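Local coordinates for outer surface protein (Bacillus cereus ATCC 14579, PDB 1X7F), which is of unproven function but probably acts as a 6-phospho-N-acetylmuramidase, hydrolysing phosphorylated muramic acid glycosides derived from the bacterial cell wall, at residues Leu29-Tyr34 against Glu257-Leu262; Ala49-Gly54 against Lys84-Glu89; His53-Ile58 against Val247-Ala252; Val233-Leu238 against Gly263-Tyr268. All blocks are in the same frame, centred on the assembly; numbering follows the deposited sequence.

Contact 1 of 4, residues Leu29-Tyr34 against Glu257-Leu262; sequences LGISLY and EELEKL
Leu29 and Ile31 meet Leu262 and Leu259 in a small, buried apolar contact, while the far flank of helix 256-264 carries charges exposed to solvent. At the tight end, the CD1 branch of Leu29 reaches across to the last turn of 257-262. It lies 3.4 Å from the carbonyl O of Leu262, so backbone as well as side chain forms the surface it rests on. The same CD1 is 4.1 Å from Leu262 CB. A turn earlier the packing involves a single pair: Ile31 CG2 meets Leu259 CD2 at 4.0 Å, with the two side chains crossing at about a right angle. Leu259 CB does not face the strand directly; its CG stands opposite the carbonyl carbon (chi1 -62°), and the end of the side chain brings CD2 to Ile31. Strand 28-33 is the first of eight parallel strands in succession with helices, consistent with a (beta/alpha)8 barrel, and helix 256-264 follows the eighth, so this contact packs a wall helix on the outer face of the sheet where first and last strands adjoin. Phe55 of strand 55-62 and Ile249 of strand 246-249 extend the apolar layer around it. On the solvent flank, Glu257, Glu260 and Lys261 are all exposed, and the side chain of Glu260 touches His53.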
loop_
_atom_site.group_PDB
_atom_site.type_symbol
_atom_site.label_atom_id
_atom_site.label_comp_id
_atom_site.label_asym_id
_atom_site.label_seq_id
_atom_site.Cartn_x
_atom_site.Cartn_y
_atom_site.Cartn_z
ATOM N N LEU A 29 -6.426 -2.120 5.612
ATOM C CA LEU A 29 -7.030 -1.769 4.331
ATOM C C LEU A 29 -8.273 -0.921 4.580
ATOM O O LEU A 29 -9.044 -1.186 5.507
ATOM C CB LEU A 29 -7.369 -3.018 3.512
ATOM C CG LEU A 29 -6.183 -3.569 2.704
ATOM C CD1 LEU A 29 -6.443 -5.008 2.269
ATOM C CD2 LEU A 29 -5.843 -2.632 1.486
ATOM N N GLY A 30 -8.459 0.103 3.747
ATOM C CA GLY A 30 -9.616 0.984 3.859
ATOM C C GLY A 30 -10.345 1.174 2.550
ATOM O O GLY A 30 -9.815 0.854 1.493
ATOM N N ILE A 31 -11.569 1.695 2.643
ATOM C CA ILE A 31 -12.425 2.058 1.497
ATOM C C ILE A 31 -12.950 3.476 1.713
ATOM O O ILE A 31 -13.070 3.933 2.860
ATOM C CB ILE A 31 -13.644 1.086 1.371
ATOM C CG1 ILE A 31 -14.318 0.858 2.746
ATOM C CG2 ILE A 31 -13.218 -0.239 0.730
ATOM C CD1 ILE A 31 -15.795 0.384 2.701
ATOM N N SER A 32 -13.286 4.172 0.627
ATOM C CA SER A 32 -13.915 5.488 0.766
ATOM C C SER A 32 -15.389 5.421 0.431
ATOM O O SER A 32 -15.784 4.619 -0.414
ATOM C CB SER A 32 -13.212 6.530 -0.111
ATOM O OG SER A 32 -11.909 6.769 0.379
ATOM N N LEU A 33 -16.192 6.260 1.102
ATOM C CA LEU A 33 -17.613 6.439 0.784
ATOM C C LEU A 33 -17.949 7.896 0.470
ATOM O O LEU A 33 -17.318 8.817 0.985
ATOM C CB LEU A 33 -18.521 5.956 1.937
ATOM C CG LEU A 33 -18.406 4.501 2.402
ATOM C CD1 LEU A 33 -19.393 4.249 3.529
ATOM C CD2 LEU A 33 -18.654 3.543 1.255
ATOM N N TYR A 34 -18.952 8.090 -0.383
ATOM C CA TYR A 34 -19.460 9.422 -0.721
ATOM C C TYR A 34 -20.961 9.271 -0.779
ATOM O O TYR A 34 -21.544 9.233 -1.865
ATOM C CB TYR A 34 -18.873 9.932 -2.058
ATOM C CG TYR A 34 -17.355 9.889 -2.067
ATOM C CD1 TYR A 34 -16.675 8.761 -2.512
ATOM C CD2 TYR A 34 -16.607 10.957 -1.577
ATOM C CE1 TYR A 34 -15.278 8.702 -2.492
ATOM C CE2 TYR A 34 -15.220 10.903 -1.537
ATOM C CZ TYR A 34 -14.562 9.779 -2.001
ATOM O OH TYR A 34 -13.192 9.732 -1.960
ATOM N N GLU A 257 -13.725 -8.264 -7.216
ATOM C CA GLU A 257 -12.410 -8.772 -7.616
ATOM C C GLU A 257 -11.262 -7.916 -7.054
ATOM O O GLU A 257 -10.271 -8.456 -6.558
ATOM C CB GLU A 257 -12.324 -8.881 -9.150
ATOM C CG GLU A 257 -10.997 -9.407 -9.693
ATOM C CD GLU A 257 -10.874 -9.304 -11.211
ATOM O OE1 GLU A 257 -11.807 -9.710 -11.934
ATOM O OE2 GLU A 257 -9.827 -8.829 -11.690
ATOM N N GLU A 258 -11.405 -6.589 -7.128
ATOM C CA GLU A 258 -10.387 -5.663 -6.589
ATOM C C GLU A 258 -10.249 -5.755 -5.069
ATOM O O GLU A 258 -9.134 -5.791 -4.549
ATOM C CB GLU A 258 -10.664 -4.216 -7.002
ATOM C CG GLU A 258 -10.378 -3.914 -8.466
ATOM C CD GLU A 258 -10.727 -2.482 -8.830
ATOM O OE1 GLU A 258 -11.755 -1.968 -8.324
ATOM O OE2 GLU A 258 -9.969 -1.862 -9.619
ATOM N N LEU A 259 -11.383 -5.801 -4.365
ATOM C CA LEU A 259 -11.385 -6.012 -2.912
ATOM C C LEU A 259 -10.698 -7.326 -2.548
ATOM O O LEU A 259 -9.935 -7.379 -1.590
ATOM C CB LEU A 259 -12.814 -5.960 -2.318
ATOM C CG LEU A 259 -13.610 -4.637 -2.446
ATOM C CD1 LEU A 259 -15.099 -4.852 -2.108
ATOM C CD2 LEU A 259 -13.021 -3.446 -1.640
ATOM N N GLU A 260 -10.955 -8.373 -3.326
ATOM C CA GLU A 260 -10.403 -9.694 -3.061
ATOM C C GLU A 260 -8.890 -9.714 -3.253
ATOM O O GLU A 260 -8.167 -10.208 -2.399
ATOM C CB GLU A 260 -11.079 -10.755 -3.930
ATOM C CG GLU A 260 -10.652 -12.184 -3.595
ATOM C CD GLU A 260 -11.100 -13.195 -4.638
ATOM O OE1 GLU A 260 -11.332 -14.374 -4.282
ATOM O OE2 GLU A 260 -11.223 -12.809 -5.825
ATOM N N LYS A 261 -8.433 -9.169 -4.379
ATOM C CA LYS A 261 -7.015 -9.005 -4.679
ATOM C C LYS A 261 -6.261 -8.306 -3.558
ATOM O O LYS A 261 -5.153 -8.707 -3.204
ATOM C CB LYS A 261 -6.832 -8.197 -5.976
ATOM C CG LYS A 261 -6.886 -9.046 -7.228
ATOM C CD LYS A 261 -6.742 -8.184 -8.483
ATOM C CE LYS A 261 -7.064 -9.018 -9.730
ATOM N NZ LYS A 261 -6.799 -8.259 -10.999
ATOM N N LEU A 262 -6.854 -7.232 -3.044
ATOM C CA LEU A 262 -6.243 -6.462 -1.968
ATOM C C LEU A 262 -6.221 -7.236 -0.653
ATOM O O LEU A 262 -5.206 -7.214 0.065
ATOM C CB LEU A 262 -6.949 -5.123 -1.800
ATOM C CG LEU A 262 -6.687 -4.102 -2.909
ATOM C CD1 LEU A 262 -7.669 -2.969 -2.775
ATOM C CD2 LEU A 262 -5.247 -3.578 -2.879
#

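Contact 2 of 4, residues Ala49-Gly54 against Lys84-Glu89; sequences AAARHG and KDNNME
Met88 CE presses against Ala51 CB at 3.5 Å, closer than carbon atoms usually pack, and this one methyl group carries much of the contact. Its position follows from a bend in the methionine chain: chi2 is -138°, away from the staggered values, and it swings the thioether end toward the helix, where CE also lies 3.6 Å from the backbone N of Ala51. Ala50 CB, at 4.4 Å from the same CE, forms a looser second contact. The meeting joins the C-terminal ends of the first two wall helices of a (beta/alpha)8 barrel, 40-51 and 74-85, which are neighbours around its outside. Helix 74-85 is ended by a Schellman motif whose C-prime residue is Asn87, with positive phi: Met88 N bonds Ala83 O, and a weak bond runs from Asn87 N to Lys84 O. The reversal delivers Met88 just ahead of strand 89-94, into the layer between helix and sheet. On the first helix, Arg52 is the residue that leaves helical geometry, although His53 N still bonds Ala50 O at 3.1 Å. Nearer the surface, Asn86 lies beside Ala51, its CB 4.2 Å and its OD1 3.9 Å from Ala51 CB. The amide nitrogen ND2 of Asn86 is held by the carbonyl of His82, which ties the side chain back to its own helix. Inward, Met88 touches Ile58 and Ala50 touches Phe55.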
loop_
_atom_site.group_PDB
_atom_site.type_symbol
_atom_site.label_atom_id
_atom_site.label_comp_id
_atom_site.label_asym_id
_atom_site.label_seq_id
_atom_site.Cartn_x
_atom_site.Cartn_y
_atom_site.Cartn_z
ATOM N N ALA A 49 -19.203 -6.012 1.720
ATOM C CA ALA A 49 -18.279 -6.573 0.734
ATOM C C ALA A 49 -16.819 -6.390 1.134
ATOM O O ALA A 49 -16.053 -7.342 1.105
ATOM C CB ALA A 49 -18.522 -5.945 -0.666
ATOM N N ALA A 50 -16.435 -5.169 1.500
ATOM C CA ALA A 50 -15.055 -4.878 1.909
ATOM C C ALA A 50 -14.648 -5.615 3.196
ATOM O O ALA A 50 -13.487 -6.004 3.354
ATOM C CB ALA A 50 -14.844 -3.375 2.051
ATOM N N ALA A 51 -15.617 -5.810 4.090
ATOM C CA ALA A 51 -15.423 -6.504 5.367
ATOM C C ALA A 51 -15.062 -7.967 5.207
ATOM O O ALA A 51 -14.304 -8.498 6.017
ATOM C CB ALA A 51 -16.674 -6.378 6.259
ATOM N N ARG A 52 -15.613 -8.628 4.191
ATOM C CA ARG A 52 -15.283 -10.035 3.960
ATOM C C ARG A 52 -13.986 -10.204 3.148
ATOM O O ARG A 52 -13.687 -11.288 2.641
ATOM C CB ARG A 52 -16.487 -10.835 3.410
ATOM C CG ARG A 52 -16.660 -10.861 1.895
ATOM C CD ARG A 52 -17.938 -11.553 1.431
ATOM N NE ARG A 52 -19.105 -10.707 1.652
ATOM C CZ ARG A 52 -19.726 -9.983 0.716
ATOM N NH1 ARG A 52 -19.309 -9.991 -0.545
ATOM N NH2 ARG A 52 -20.786 -9.252 1.047
ATOM N N HIS A 53 -13.218 -9.116 3.048
ATOM C CA HIS A 53 -11.835 -9.153 2.533
ATOM C C HIS A 53 -10.831 -8.420 3.438
ATOM O O HIS A 53 -9.793 -7.962 2.963
ATOM C CB HIS A 53 -11.753 -8.618 1.082
ATOM C CG HIS A 53 -12.575 -9.403 0.107
ATOM N ND1 HIS A 53 -12.292 -10.714 -0.221
ATOM C CD2 HIS A 53 -13.691 -9.074 -0.586
ATOM C CE1 HIS A 53 -13.195 -11.156 -1.078
ATOM N NE2 HIS A 53 -14.051 -10.179 -1.321
ATOM N N GLY A 54 -11.156 -8.290 4.722
ATOM C CA GLY A 54 -10.249 -7.719 5.730
ATOM C C GLY A 54 -10.041 -6.209 5.749
ATOM O O GLY A 54 -9.054 -5.714 6.315
ATOM N N LYS A 84 -19.576 0.288 12.027
ATOM C CA LYS A 84 -19.116 -0.081 13.370
ATOM C C LYS A 84 -19.490 -1.522 13.771
ATOM O O LYS A 84 -18.783 -2.145 14.560
ATOM C CB LYS A 84 -19.589 0.942 14.422
ATOM C CG LYS A 84 -21.000 0.741 14.943
ATOM C CD LYS A 84 -21.452 1.883 15.870
ATOM C CE LYS A 84 -21.269 1.547 17.352
ATOM N NZ LYS A 84 -22.293 0.585 17.829
ATOM N N ASP A 85 -20.594 -2.036 13.223
ATOM C CA ASP A 85 -20.996 -3.433 13.418
ATOM C C ASP A 85 -20.039 -4.372 12.679
ATOM O O ASP A 85 -19.891 -5.543 13.049
ATOM C CB ASP A 85 -22.420 -3.675 12.915
ATOM C CG ASP A 85 -23.472 -2.988 13.760
ATOM O OD1 ASP A 85 -23.289 -2.859 14.994
ATOM O OD2 ASP A 85 -24.531 -2.547 13.267
ATOM N N ASN A 86 -19.405 -3.849 11.629
ATOM C CA ASN A 86 -18.421 -4.595 10.856
ATOM C C ASN A 86 -16.991 -4.200 11.211
ATOM O O ASN A 86 -16.083 -4.312 10.383
ATOM C CB ASN A 86 -18.696 -4.455 9.354
ATOM C CG ASN A 86 -19.847 -5.338 8.893
ATOM O OD1 ASN A 86 -19.685 -6.551 8.702
ATOM N ND2 ASN A 86 -21.019 -4.738 8.718
ATOM N N ASN A 87 -16.815 -3.738 12.449
ATOM C CA ASN A 87 -15.508 -3.406 13.032
ATOM C C ASN A 87 -14.612 -2.502 12.164
ATOM O O ASN A 87 -13.401 -2.720 12.030
ATOM C CB ASN A 87 -14.786 -4.687 13.488
ATOM C CG ASN A 87 -15.679 -5.592 14.342
ATOM O OD1 ASN A 87 -16.054 -6.688 13.919
ATOM N ND2 ASN A 87 -16.042 -5.124 15.534
ATOM N N MET A 88 -15.222 -1.472 11.584
ATOM C CA MET A 88 -14.508 -0.558 10.697
ATOM C C MET A 88 -14.329 0.810 11.333
ATOM O O MET A 88 -15.285 1.411 11.818
ATOM C CB MET A 88 -15.223 -0.422 9.352
ATOM C CG MET A 88 -15.458 -1.734 8.646
ATOM S SD MET A 88 -15.112 -1.573 6.905
ATOM C CE MET A 88 -16.003 -2.983 6.295
ATOM N N GLU A 89 -13.091 1.285 11.327
ATOM C CA GLU A 89 -12.735 2.588 11.865
ATOM C C GLU A 89 -13.191 3.680 10.891
ATOM O O GLU A 89 -12.802 3.672 9.736
ATOM C CB GLU A 89 -11.217 2.642 12.043
ATOM C CG GLU A 89 -10.686 3.831 12.829
ATOM C CD GLU A 89 -9.187 4.015 12.659
ATOM O OE1 GLU A 89 -8.595 3.308 11.813
ATOM O OE2 GLU A 89 -8.593 4.860 13.368
#

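Contact 3 of 4, residues His53-Ile58 against Val247-Ala252; sequences HGFSRI and VIIGNA
Over one face of the Arg57 guanidinium lies the CD1 methyl of Ile248, while the Phe55 ring receives Ile249 CD1 obliquely. The two pairs belong to strands 55-62 and 246-249, the second and eighth of a (beta/alpha)8 barrel, which are separated by strand 28-33. They therefore meet only through side chains, one pair on each side of the sheet: Arg57 and Ile248 in the barrel interior, Phe55 and Ile249 in the outer layer beneath the helices. Inside, Ile248 CD1 is 3.6 Å from Arg57 NE and 4.0 Å from CZ, the isoleucine standing roughly perpendicular to the arginine chain. Arg57 has CG opposite its backbone N (chi1 177°) and stays extended as far as NE, which carries the charged group well away from its strand and across to the isoleucine. The guanidinium nitrogens are engaged in turn: NH2 forms a salt bridge with Glu144, and NH1 another with Asp246, the residue just before the second segment. Arg199 NH2 also lies close to Arg57 NH1. Two carboxylates on different strands would thus hold the rotation of the group while a methyl covers one face. On the outer side, Leu259 and Leu29 also pack against Phe55, and Leu262 against Ile249, so the ring sits within an apolar layer shared with helix 256-264. There Ile249 CD1 touches two adjacent ring atoms, Phe55 CE2 at 3.7 Å and Phe55 CZ at 3.9 Å.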
loop_
_atom_site.group_PDB
_atom_site.type_symbol
_atom_site.label_atom_id
_atom_site.label_comp_id
_atom_site.label_asym_id
_atom_site.label_seq_id
_atom_site.Cartn_x
_atom_site.Cartn_y
_atom_site.Cartn_z
ATOM N N HIS A 53 -13.218 -9.116 3.048
ATOM C CA HIS A 53 -11.835 -9.153 2.533
ATOM C C HIS A 53 -10.831 -8.420 3.438
ATOM O O HIS A 53 -9.793 -7.962 2.963
ATOM C CB HIS A 53 -11.753 -8.618 1.082
ATOM C CG HIS A 53 -12.575 -9.403 0.107
ATOM N ND1 HIS A 53 -12.292 -10.714 -0.221
ATOM C CD2 HIS A 53 -13.691 -9.074 -0.586
ATOM C CE1 HIS A 53 -13.195 -11.156 -1.078
ATOM N NE2 HIS A 53 -14.051 -10.179 -1.321
ATOM N N GLY A 54 -11.156 -8.290 4.722
ATOM C CA GLY A 54 -10.249 -7.719 5.730
ATOM C C GLY A 54 -10.041 -6.209 5.749
ATOM O O GLY A 54 -9.054 -5.714 6.315
ATOM N N PHE A 55 -10.951 -5.463 5.130
ATOM C CA PHE A 55 -10.922 -4.009 5.253
ATOM C C PHE A 55 -11.488 -3.651 6.636
ATOM O O PHE A 55 -12.465 -4.246 7.082
ATOM C CB PHE A 55 -11.718 -3.339 4.132
ATOM C CG PHE A 55 -11.047 -3.391 2.775
ATOM C CD1 PHE A 55 -10.823 -4.607 2.122
ATOM C CD2 PHE A 55 -10.675 -2.224 2.135
ATOM C CE1 PHE A 55 -10.220 -4.653 0.858
ATOM C CE2 PHE A 55 -10.057 -2.254 0.868
ATOM C CZ PHE A 55 -9.839 -3.474 0.228
ATOM N N SER A 56 -10.852 -2.706 7.319
ATOM C CA SER A 56 -11.276 -2.335 8.668
ATOM C C SER A 56 -11.242 -0.814 8.901
ATOM O O SER A 56 -11.291 -0.346 10.036
ATOM C CB SER A 56 -10.412 -3.066 9.712
ATOM O OG SER A 56 -9.075 -2.597 9.652
ATOM N N ARG A 57 -11.142 -0.054 7.821
ATOM C CA ARG A 57 -11.058 1.395 7.906
ATOM C C ARG A 57 -11.915 2.017 6.800
ATOM O O ARG A 57 -11.944 1.511 5.672
ATOM C CB ARG A 57 -9.584 1.833 7.795
ATOM C CG ARG A 57 -9.362 3.343 7.806
ATOM C CD ARG A 57 -7.912 3.773 7.985
ATOM N NE ARG A 57 -7.822 5.230 8.007
ATOM C CZ ARG A 57 -6.769 5.932 8.417
ATOM N NH1 ARG A 57 -5.675 5.337 8.879
ATOM N NH2 ARG A 57 -6.818 7.252 8.376
ATOM N N ILE A 58 -12.623 3.095 7.140
ATOM C CA ILE A 58 -13.428 3.851 6.182
ATOM C C ILE A 58 -13.045 5.342 6.164
ATOM O O ILE A 58 -12.910 5.972 7.221
ATOM C CB ILE A 58 -14.951 3.698 6.484
ATOM C CG1 ILE A 58 -15.404 2.244 6.318
ATOM C CG2 ILE A 58 -15.777 4.613 5.568
ATOM C CD1 ILE A 58 -16.880 2.040 6.567
ATOM N N VAL A 247 -3.767 1.434 3.804
ATOM C CA VAL A 247 -3.975 1.648 2.376
ATOM C C VAL A 247 -5.480 1.788 2.122
ATOM O O VAL A 247 -6.253 0.882 2.423
ATOM C CB VAL A 247 -3.305 0.518 1.523
ATOM C CG1 VAL A 247 -3.701 0.613 0.057
ATOM C CG2 VAL A 247 -1.785 0.574 1.662
ATOM N N ILE A 248 -5.892 2.946 1.600
ATOM C CA ILE A 248 -7.315 3.248 1.416
ATOM C C ILE A 248 -7.625 3.441 -0.062
ATOM O O ILE A 248 -6.950 4.211 -0.735
ATOM C CB ILE A 248 -7.738 4.529 2.235
ATOM C CG1 ILE A 248 -7.279 4.429 3.700
ATOM C CG2 ILE A 248 -9.247 4.740 2.172
ATOM C CD1 ILE A 248 -7.332 5.756 4.482
ATOM N N ILE A 249 -8.645 2.746 -0.569
ATOM C CA ILE A 249 -9.169 3.031 -1.914
ATOM C C ILE A 249 -9.931 4.361 -1.890
ATOM O O ILE A 249 -10.902 4.506 -1.145
ATOM C CB ILE A 249 -10.098 1.887 -2.403
ATOM C CG1 ILE A 249 -9.426 0.523 -2.175
ATOM C CG2 ILE A 249 -10.521 2.130 -3.871
ATOM C CD1 ILE A 249 -10.295 -0.660 -2.476
ATOM N N GLY A 250 -9.485 5.312 -2.716
ATOM C CA GLY A 250 -9.990 6.679 -2.713
ATOM C C GLY A 250 -11.303 6.880 -3.439
ATOM O O GLY A 250 -12.089 7.740 -3.057
ATOM N N ASN A 251 -11.540 6.103 -4.494
ATOM C CA ASN A 251 -12.834 6.129 -5.199
ATOM C C ASN A 251 -13.748 4.948 -4.824
ATOM O O ASN A 251 -13.281 3.964 -4.262
ATOM C CB ASN A 251 -12.666 6.296 -6.747
ATOM C CG ASN A 251 -11.557 5.398 -7.356
ATOM O OD1 ASN A 251 -11.292 5.462 -8.561
ATOM N ND2 ASN A 251 -10.923 4.575 -6.540
ATOM N N ALA A 252 -15.042 5.049 -5.149
ATOM C CA ALA A 252 -16.035 3.984 -4.859
ATOM C C ALA A 252 -16.841 3.680 -6.120
ATOM O O ALA A 252 -17.059 4.580 -6.918
ATOM C CB ALA A 252 -16.978 4.423 -3.724
#

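Contact 4 of 4, residues Val233-Leu238 against Gly263-Tyr268; sequences VQAKHL and GNLNRY
Helical backbone at Ala235 and Lys236 passes the point where residues 263-268 leave helical geometry, Leu265 having a psi of 144° and the closest CA atoms, those of Lys236 and Arg267, lying 7.6 Å apart. Leu265 is the sole residue of 263-268 to make the contact, and it divides its two branches between neighbouring residues. CD1 meets Ala235 CB at 3.9 Å. CD2 lies against the aliphatic part of Lys236, 3.6 Å from CE and 4.1 Å from CG, the leucine set nearly square to the lysine. Because the lysine chain is extended beyond CG, its methylenes lie across the leucine branch while NZ travels on to the Gln271 carbonyl and a salt bridge with Glu368. In the (beta/alpha)8 barrel the contact joins wall helix 231-240 to the turn leaving helix 256-264, with strand 246-249 between the two helices in sequence; Ala235 also packs on Val247 of that strand. Trp239 provides further cover for Leu265. The chain after the second helix then heads for strand 270-276 of the C-terminal domain, so the lysine links helix 231-240 to both the exit and residues beyond it. Just beyond Leu265, Asn266 OD1 accepts Tyr268 N at 3.0 Å, an Asx turn, the donor lying in the carbonyl plane with an N-H...O angle of 149°.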
loop_
_atom_site.group_PDB
_atom_site.type_symbol
_atom_site.label_atom_id
_atom_site.label_comp_id
_atom_site.label_asym_id
_atom_site.label_seq_id
_atom_site.Cartn_x
_atom_site.Cartn_y
_atom_site.Cartn_z
ATOM N N VAL A 233 -0.932 -3.614 -6.998
ATOM C CA VAL A 233 0.455 -3.150 -7.149
ATOM C C VAL A 233 0.675 -1.820 -6.406
ATOM O O VAL A 233 1.658 -1.657 -5.692
ATOM C CB VAL A 233 0.865 -3.080 -8.653
ATOM C CG1 VAL A 233 2.277 -2.544 -8.823
ATOM C CG2 VAL A 233 0.748 -4.494 -9.272
ATOM N N GLN A 234 -0.264 -0.896 -6.551
ATOM C CA GLN A 234 -0.301 0.309 -5.730
ATOM C C GLN A 234 -0.186 0.038 -4.223
ATOM O O GLN A 234 0.600 0.683 -3.545
ATOM C CB GLN A 234 -1.591 1.089 -6.001
ATOM C CG GLN A 234 -1.841 1.470 -7.444
ATOM C CD GLN A 234 -3.206 2.130 -7.616
ATOM O OE1 GLN A 234 -4.037 1.686 -8.416
ATOM N NE2 GLN A 234 -3.434 3.185 -6.871
ATOM N N ALA A 235 -0.963 -0.922 -3.713
ATOM C CA ALA A 235 -0.937 -1.288 -2.294
ATOM C C ALA A 235 0.394 -1.908 -1.883
ATOM O O ALA A 235 0.959 -1.554 -0.842
ATOM C CB ALA A 235 -2.087 -2.224 -1.957
ATOM N N LYS A 236 0.883 -2.839 -2.693
ATOM C CA LYS A 236 2.205 -3.428 -2.510
ATOM C C LYS A 236 3.247 -2.325 -2.384
ATOM O O LYS A 236 4.071 -2.338 -1.478
ATOM C CB LYS A 236 2.579 -4.345 -3.694
ATOM C CG LYS A 236 1.947 -5.743 -3.689
ATOM C CD LYS A 236 2.420 -6.548 -4.933
ATOM C CE LYS A 236 1.726 -7.889 -5.027
ATOM N NZ LYS A 236 2.448 -8.851 -5.900
ATOM N N HIS A 237 3.205 -1.360 -3.296
ATOM C CA HIS A 237 4.187 -0.299 -3.287
ATOM C C HIS A 237 4.155 0.525 -1.990
ATOM O O HIS A 237 5.188 0.674 -1.330
ATOM C CB HIS A 237 4.039 0.573 -4.530
ATOM C CG HIS A 237 5.113 1.605 -4.669
ATOM N ND1 HIS A 237 4.982 2.707 -5.484
ATOM C CD2 HIS A 237 6.336 1.701 -4.100
ATOM C CE1 HIS A 237 6.076 3.439 -5.413
ATOM N NE2 HIS A 237 6.913 2.850 -4.578
ATOM N N LEU A 238 2.983 1.028 -1.621
ATOM C CA LEU A 238 2.819 1.803 -0.377
ATOM C C LEU A 238 3.364 1.098 0.882
ATOM O O LEU A 238 4.072 1.712 1.688
ATOM C CB LEU A 238 1.350 2.204 -0.181
ATOM C CG LEU A 238 0.755 3.178 -1.209
ATOM C CD1 LEU A 238 -0.686 3.494 -0.879
ATOM C CD2 LEU A 238 1.568 4.455 -1.284
ATOM N N GLY A 263 -7.323 -7.933 -0.364
ATOM C CA GLY A 263 -7.443 -8.735 0.840
ATOM C C GLY A 263 -6.529 -9.959 0.835
ATOM O O GLY A 263 -6.128 -10.454 1.895
ATOM N N ASN A 264 -6.202 -10.441 -0.361
ATOM C CA ASN A 264 -5.333 -11.602 -0.508
ATOM C C ASN A 264 -3.859 -11.307 -0.228
ATOM O O ASN A 264 -3.090 -12.213 0.029
ATOM C CB ASN A 264 -5.502 -12.224 -1.898
ATOM C CG ASN A 264 -6.781 -13.041 -2.028
ATOM O OD1 ASN A 264 -7.491 -13.285 -1.050
ATOM N ND2 ASN A 264 -7.078 -13.472 -3.248
ATOM N N LEU A 265 -3.472 -10.038 -0.282
ATOM C CA LEU A 265 -2.073 -9.654 -0.138
ATOM C C LEU A 265 -1.517 -9.925 1.259
ATOM O O LEU A 265 -2.232 -9.768 2.254
ATOM C CB LEU A 265 -1.898 -8.170 -0.452
ATOM C CG LEU A 265 -2.110 -7.632 -1.877
ATOM C CD1 LEU A 265 -1.925 -6.134 -1.911
ATOM C CD2 LEU A 265 -1.154 -8.292 -2.860
ATOM N N ASN A 266 -0.240 -10.316 1.319
ATOM C CA ASN A 266 0.540 -10.255 2.544
ATOM C C ASN A 266 0.952 -8.802 2.763
ATOM O O ASN A 266 1.601 -8.193 1.924
ATOM C CB ASN A 266 1.772 -11.186 2.474
ATOM C CG ASN A 266 2.461 -11.382 3.837
ATOM O OD1 ASN A 266 2.588 -10.449 4.623
ATOM N ND2 ASN A 266 2.941 -12.592 4.089
ATOM N N ARG A 267 0.557 -8.240 3.897
ATOM C CA ARG A 267 0.710 -6.799 4.115
ATOM C C ARG A 267 2.075 -6.458 4.669
ATOM O O ARG A 267 2.524 -5.313 4.559
ATOM C CB ARG A 267 -0.349 -6.287 5.089
ATOM C CG ARG A 267 -1.764 -6.587 4.654
ATOM C CD ARG A 267 -2.834 -5.963 5.551
ATOM N NE ARG A 267 -4.164 -6.418 5.168
ATOM C CZ ARG A 267 -5.266 -6.205 5.871
ATOM N NH1 ARG A 267 -5.220 -5.553 7.025
ATOM N NH2 ARG A 267 -6.416 -6.687 5.433
ATOM N N TYR A 268 2.703 -7.491 5.236
ATOM C CA TYR A 268 3.917 -7.404 6.045
ATOM C C TYR A 268 5.132 -8.072 5.378
ATOM O O TYR A 268 6.186 -8.220 5.999
ATOM C CB TYR A 268 3.661 -8.026 7.434
ATOM C CG TYR A 268 2.363 -7.563 8.080
ATOM C CD1 TYR A 268 1.208 -8.350 8.021
ATOM C CD2 TYR A 268 2.287 -6.331 8.734
ATOM C CE1 TYR A 268 0.011 -7.923 8.607
ATOM C CE2 TYR A 268 1.100 -5.898 9.323
ATOM C CZ TYR A 268 -0.036 -6.696 9.258
ATOM O OH TYR A 268 -1.215 -6.265 9.842
#

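Overall arrangement
Starting from the N terminus, strand 28-33 opens contact 1, which closes at helix 256-264 and so brings the first strand of the barrel against its last helix. Within that span contact 2 closes a short loop, joining the ends of the first two wall helices. Contact 3 departs from the same region, sharing His53 and Gly54 with contact 2, but returns much later, at strand 246-249; it too lies inside contact 1. Contact 4 begins after contact 2 has closed and crosses both contacts 1 and 3, joining helix 231-240 to the turn leaving helix 256-264 near the C-terminal domain. A hydrogen bond from Arg267 NH2 to Gly54 O joins contact 4 to contacts 2 and 3.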